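Local coordinates for protein beta-lactamase (Francisella tularensis subsp. tularensis, PDB 3P09) that probably hydrolyses the amide bond of beta-lactam rings as a class A serine beta-lactamase, turning the antibiotics into substituted beta-amino acids, at residues K148-D160 against I173-K187. Numbering follows the deposited sequence.
Sequences KKLGDNDTIITAD and INKTTPKAITKDIYK
With chi1 of Asp152 at -176°, its CG is trans to the backbone N, and the carboxylate meets that of Asp184, whose CG lies beside its own N (chi1 -73°). The two side chains cross at about a right angle, and Asp152 OD2 lies 2.5 Å from Asp184 OD2, close enough that one acid probably holds a proton. Asp152 is fixed from its own loop: OD1 accepts from Asp154 N and Thr155 N, an Asx turn widened to an Asx motif, while Thr155 OG1 donates to OD2 over 2.6 Å. The hydroxyls of Thr155 and Thr176 continue this polar row, the side chains lying alongside each other with OG1 to OG1 at 2.6 Å. Beside it, Ala180 CB packs on Asp152 OD1 and Asp154 CB, in the first turn of helix 178-190, which Thr177 N-caps through its bond from Ala180 N. Gly151, with positive phi, forms a Schellman motif after helix 140-149. The side chains of Leu150 and Lys187 pass in opposite directions, Leu150 CD2 4.1 Å from Lys187 CG, and a water within hydrogen-bonding reach of Leu150 O and Asp184 OD1 probably links them. Toward the other end, Ile156 N donates nearly straight to Lys175 O at 3.1 Å. Asn174 OD1 takes two donors from Thr158: N at 2.9 Å, almost in line with the carbonyl, and OG1 from above its plane. Ile173 closes this end with CD1 on Ile156 CG2 at 3.8 Å. The contact lays the loop after helix 140-149 along strand 175-176, which pairs with strand 60-61, and the helix that follows. A single shared proton would probably let the two buried aspartates meet without full charge repulsion, and Asp152, gripped at both oxygens by its own loop, ties that loop's turn to helix 178-190.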
loop_
_atom_site.group_PDB
_atom_site.type_symbol
_atom_site.label_atom_id
_atom_site.label_comp_id
_atom_site.label_asym_id
_atom_site.label_seq_id
_atom_site.Cartn_x
_atom_site.Cartn_y
_atom_site.Cartn_z
ATOM N N LYS A 148 11.939 -5.730 -7.901
ATOM C CA LYS A 148 12.274 -6.941 -8.653
ATOM C C LYS A 148 12.813 -8.052 -7.738
ATOM O O LYS A 148 12.495 -9.222 -7.926
ATOM C CB LYS A 148 13.267 -6.626 -9.782
ATOM C CG LYS A 148 12.589 -6.024 -11.011
ATOM C CD LYS A 148 13.483 -5.026 -11.739
ATOM C CE LYS A 148 12.655 -4.170 -12.696
ATOM N NZ LYS A 148 13.332 -2.902 -13.095
ATOM N N LYS A 149 13.614 -7.682 -6.745
ATOM C CA LYS A 149 14.143 -8.654 -5.782
ATOM C C LYS A 149 13.020 -9.372 -5.028
ATOM O O LYS A 149 13.164 -10.543 -4.652
ATOM C CB LYS A 149 15.086 -7.963 -4.794
ATOM C CG LYS A 149 15.811 -8.899 -3.832
ATOM C CD LYS A 149 16.681 -8.094 -2.862
ATOM C CE LYS A 149 17.354 -8.993 -1.824
ATOM N NZ LYS A 149 18.256 -8.226 -0.907
ATOM N N LEU A 150 11.913 -8.657 -4.799
ATOM C CA LEU A 150 10.724 -9.226 -4.167
ATOM C C LEU A 150 10.037 -10.276 -5.026
ATOM O O LEU A 150 9.196 -11.028 -4.529
ATOM C CB LEU A 150 9.697 -8.135 -3.847
ATOM C CG LEU A 150 9.843 -7.343 -2.553
ATOM C CD1 LEU A 150 8.700 -6.347 -2.435
ATOM C CD2 LEU A 150 9.866 -8.271 -1.345
ATOM N N GLY A 151 10.381 -10.324 -6.313
ATOM C CA GLY A 151 9.714 -11.230 -7.232
ATOM C C GLY A 151 8.576 -10.560 -7.991
ATOM O O GLY A 151 7.803 -11.226 -8.684
ATOM N N ASP A 152 8.490 -9.237 -7.870
ATOM C CA ASP A 152 7.413 -8.464 -8.486
ATOM C C ASP A 152 7.835 -7.911 -9.843
ATOM O O ASP A 152 8.605 -6.953 -9.917
ATOM C CB ASP A 152 7.012 -7.304 -7.567
ATOM C CG ASP A 152 5.819 -6.521 -8.100
ATOM O OD1 ASP A 152 5.511 -6.654 -9.305
ATOM O OD2 ASP A 152 5.188 -5.773 -7.316
ATOM N N ASN A 153 7.320 -8.504 -10.913
ATOM C CA ASN A 153 7.602 -8.014 -12.263
ATOM C C ASN A 153 6.405 -7.317 -12.908
ATOM O O ASN A 153 6.393 -7.094 -14.120
ATOM C CB ASN A 153 8.062 -9.158 -13.172
ATOM C CG ASN A 153 9.256 -9.894 -12.615
ATOM O OD1 ASN A 153 9.182 -11.092 -12.335
ATOM N ND2 ASN A 153 10.367 -9.180 -12.434
ATOM N N ASP A 154 5.397 -6.985 -12.108
ATOM C CA ASP A 154 4.194 -6.340 -12.639
ATOM C C ASP A 154 4.125 -4.857 -12.265
ATOM O O ASP A 154 3.588 -4.045 -13.005
ATOM C CB ASP A 154 2.923 -7.052 -12.151
ATOM C CG ASP A 154 2.738 -8.426 -12.782
ATOM O OD1 ASP A 154 3.209 -8.629 -13.918
ATOM O OD2 ASP A 154 2.106 -9.297 -12.146
ATOM N N THR A 155 4.678 -4.518 -11.112
ATOM C CA THR A 155 4.620 -3.152 -10.594
ATOM C C THR A 155 5.639 -2.256 -11.298
ATOM O O THR A 155 6.833 -2.545 -11.290
ATOM C CB THR A 155 4.879 -3.165 -9.077
ATOM O OG1 THR A 155 3.820 -3.883 -8.441
ATOM C CG2 THR A 155 4.940 -1.756 -8.505
ATOM N N ILE A 156 5.169 -1.174 -11.908
ATOM C CA ILE A 156 6.050 -0.264 -12.627
ATOM C C ILE A 156 5.979 1.149 -12.055
ATOM O O ILE A 156 5.008 1.855 -12.269
ATOM C CB ILE A 156 5.681 -0.173 -14.109
ATOM C CG1 ILE A 156 5.584 -1.571 -14.723
ATOM C CG2 ILE A 156 6.705 0.670 -14.836
ATOM C CD1 ILE A 156 6.918 -2.297 -14.781
ATOM N N ILE A 157 7.019 1.559 -11.343
ATOM C CA ILE A 157 7.051 2.884 -10.727
ATOM C C ILE A 157 8.074 3.765 -11.438
ATOM O O ILE A 157 9.239 3.367 -11.611
ATOM C CB ILE A 157 7.416 2.773 -9.247
ATOM C CG1 ILE A 157 6.301 2.047 -8.486
ATOM C CG2 ILE A 157 7.658 4.161 -8.656
ATOM C CD1 ILE A 157 6.717 1.607 -7.128
ATOM N N THR A 158 7.656 4.953 -11.872
ATOM C CA THR A 158 8.553 5.801 -12.670
ATOM C C THR A 158 8.665 7.199 -12.099
ATOM O O THR A 158 9.304 8.070 -12.696
ATOM C CB THR A 158 8.094 5.924 -14.135
ATOM O OG1 THR A 158 6.787 6.514 -14.176
ATOM C CG2 THR A 158 8.073 4.553 -14.812
ATOM N N ALA A 159 8.040 7.415 -10.948
ATOM C CA ALA A 159 8.089 8.724 -10.314
ATOM C C ALA A 159 7.775 8.639 -8.826
ATOM O O ALA A 159 7.278 7.627 -8.333
ATOM C CB ALA A 159 7.124 9.687 -11.012
ATOM N N ASP A 160 8.086 9.713 -8.113
ATOM C CA ASP A 160 7.698 9.829 -6.719
ATOM C C ASP A 160 6.487 10.760 -6.623
ATOM O O ASP A 160 5.722 10.852 -7.581
ATOM C CB ASP A 160 8.881 10.252 -5.840
ATOM C CG ASP A 160 9.503 11.561 -6.270
ATOM O OD1 ASP A 160 8.825 12.349 -6.967
ATOM O OD2 ASP A 160 10.670 11.806 -5.884
ATOM N N ILE A 173 2.343 2.057 -16.681
ATOM C CA ILE A 173 3.222 2.933 -15.909
ATOM C C ILE A 173 2.512 3.380 -14.637
ATOM O O ILE A 173 1.342 3.773 -14.674
ATOM C CB ILE A 173 3.641 4.179 -16.731
ATOM C CG1 ILE A 173 4.395 3.765 -17.996
ATOM C CG2 ILE A 173 4.465 5.140 -15.894
ATOM C CD1 ILE A 173 5.595 2.919 -17.748
ATOM N N ASN A 174 3.231 3.308 -13.517
ATOM C CA ASN A 174 2.699 3.676 -12.199
ATOM C C ASN A 174 1.462 2.873 -11.826
ATOM O O ASN A 174 0.568 3.377 -11.162
ATOM C CB ASN A 174 2.450 5.188 -12.116
ATOM C CG ASN A 174 3.734 5.995 -12.310
ATOM O OD1 ASN A 174 4.829 5.494 -12.058
ATOM N ND2 ASN A 174 3.603 7.244 -12.747
ATOM N N LYS A 175 1.428 1.616 -12.268
ATOM C CA LYS A 175 0.343 0.703 -11.915
ATOM C C LYS A 175 0.878 -0.600 -11.324
ATOM O O LYS A 175 2.065 -0.909 -11.442
ATOM C CB LYS A 175 -0.515 0.392 -13.138
ATOM C CG LYS A 175 -1.279 1.606 -13.651
ATOM C CD LYS A 175 -2.319 1.233 -14.672
ATOM C CE LYS A 175 -2.990 2.488 -15.253
ATOM N NZ LYS A 175 -3.796 2.185 -16.487
ATOM N N THR A 176 -0.004 -1.349 -10.675
ATOM C CA THR A 176 0.356 -2.676 -10.174
ATOM C C THR A 176 -0.870 -3.570 -10.366
ATOM O O THR A 176 -1.906 -3.091 -10.831
ATOM C CB THR A 176 0.769 -2.596 -8.681
ATOM O OG1 THR A 176 1.182 -3.892 -8.216
ATOM C CG2 THR A 176 -0.396 -2.101 -7.829
ATOM N N THR A 177 -0.770 -4.852 -10.005
ATOM C CA THR A 177 -1.926 -5.754 -10.049
ATOM C C THR A 177 -2.276 -6.176 -8.624
ATOM O O THR A 177 -1.412 -6.153 -7.740
ATOM C CB THR A 177 -1.619 -7.061 -10.839
ATOM O OG1 THR A 177 -0.534 -7.756 -10.203
ATOM C CG2 THR A 177 -1.259 -6.760 -12.311
ATOM N N PRO A 178 -3.540 -6.569 -8.391
ATOM C CA PRO A 178 -3.874 -7.049 -7.046
ATOM C C PRO A 178 -2.966 -8.208 -6.614
ATOM O O PRO A 178 -2.532 -8.267 -5.473
ATOM C CB PRO A 178 -5.327 -7.505 -7.187
ATOM C CG PRO A 178 -5.896 -6.638 -8.311
ATOM C CD PRO A 178 -4.722 -6.503 -9.277
ATOM N N LYS A 179 -2.649 -9.108 -7.532
ATOM C CA LYS A 179 -1.821 -10.258 -7.181
ATOM C C LYS A 179 -0.421 -9.818 -6.755
ATOM O O LYS A 179 0.078 -10.216 -5.703
ATOM C CB LYS A 179 -1.760 -11.240 -8.368
ATOM C CG LYS A 179 -1.077 -12.564 -8.077
ATOM C CD LYS A 179 -1.127 -13.475 -9.303
ATOM C CE LYS A 179 -0.390 -14.784 -9.042
ATOM N NZ LYS A 179 -0.398 -15.701 -10.220
ATOM N N ALA A 180 0.206 -8.968 -7.564
ATOM C CA ALA A 180 1.587 -8.588 -7.318
ATOM C C ALA A 180 1.730 -7.824 -6.008
ATOM O O ALA A 180 2.626 -8.105 -5.202
ATOM C CB ALA A 180 2.151 -7.764 -8.497
ATOM N N ILE A 181 0.852 -6.852 -5.802
ATOM C CA ILE A 181 0.983 -5.965 -4.656
ATOM C C ILE A 181 0.652 -6.703 -3.363
ATOM O O ILE A 181 1.216 -6.404 -2.324
ATOM C CB ILE A 181 0.111 -4.709 -4.788
ATOM C CG1 ILE A 181 0.629 -3.618 -3.847
ATOM C CG2 ILE A 181 -1.368 -5.037 -4.526
ATOM C CD1 ILE A 181 2.019 -3.128 -4.243
ATOM N N THR A 182 -0.225 -7.703 -3.445
ATOM C CA THR A 182 -0.632 -8.472 -2.269
ATOM C C THR A 182 0.433 -9.506 -1.898
ATOM O O THR A 182 0.746 -9.684 -0.728
ATOM C CB THR A 182 -2.015 -9.163 -2.487
ATOM O OG1 THR A 182 -3.009 -8.164 -2.715
ATOM C CG2 THR A 182 -2.442 -9.977 -1.265
ATOM N N LYS A 183 0.981 -10.200 -2.891
ATOM C CA LYS A 183 2.155 -11.038 -2.653
ATOM C C LYS A 183 3.290 -10.202 -2.027
ATOM O O LYS A 183 4.011 -10.673 -1.146
ATOM C CB LYS A 183 2.618 -11.721 -3.951
ATOM C CG LYS A 183 1.663 -12.826 -4.439
ATOM C CD LYS A 183 2.297 -13.739 -5.501
ATOM C CE LYS A 183 3.023 -12.950 -6.551
ATOM N NZ LYS A 183 3.907 -13.814 -7.401
ATOM N N ASP A 184 3.436 -8.955 -2.467
ATOM C CA ASP A 184 4.499 -8.089 -1.939
ATOM C C ASP A 184 4.357 -7.815 -0.447
ATOM O O ASP A 184 5.322 -7.918 0.303
ATOM C CB ASP A 184 4.522 -6.739 -2.656
ATOM C CG ASP A 184 5.068 -6.832 -4.065
ATOM O OD1 ASP A 184 5.688 -7.869 -4.408
ATOM O OD2 ASP A 184 4.883 -5.856 -4.824
ATOM N N ILE A 185 3.161 -7.428 -0.023
ATOM C CA ILE A 185 2.986 -7.065 1.382
ATOM C C ILE A 185 3.132 -8.310 2.252
ATOM O O ILE A 185 3.673 -8.246 3.351
ATOM C CB ILE A 185 1.636 -6.337 1.638
ATOM C CG1 ILE A 185 1.708 -5.527 2.940
ATOM C CG2 ILE A 185 0.476 -7.320 1.673
ATOM C CD1 ILE A 185 0.518 -4.576 3.134
ATOM N N TYR A 186 2.674 -9.450 1.749
ATOM C CA TYR A 186 2.788 -10.703 2.508
ATOM C C TYR A 186 4.252 -11.098 2.638
ATOM O O TYR A 186 4.715 -11.497 3.708
ATOM C CB TYR A 186 2.037 -11.833 1.798
ATOM C CG TYR A 186 1.976 -13.105 2.615
ATOM C CD1 TYR A 186 2.959 -14.081 2.500
ATOM C CD2 TYR A 186 0.942 -13.318 3.521
ATOM C CE1 TYR A 186 2.904 -15.253 3.261
ATOM C CE2 TYR A 186 0.884 -14.471 4.287
ATOM C CZ TYR A 186 1.864 -15.435 4.151
ATOM O OH TYR A 186 1.791 -16.577 4.913
ATOM N N LYS A 187 4.984 -10.994 1.531
ATOM C CA LYS A 187 6.383 -11.398 1.535
ATOM C C LYS A 187 7.177 -10.517 2.493
ATOM O O LYS A 187 8.026 -11.005 3.259
ATOM C CB LYS A 187 6.961 -11.345 0.124
ATOM C CG LYS A 187 8.397 -11.827 0.015
ATOM C CD LYS A 187 8.704 -12.227 -1.426
ATOM C CE LYS A 187 10.138 -12.709 -1.581
ATOM N NZ LYS A 187 10.446 -13.864 -0.689
HETATM O O HOH W 1 6.476 -10.870 -4.791
#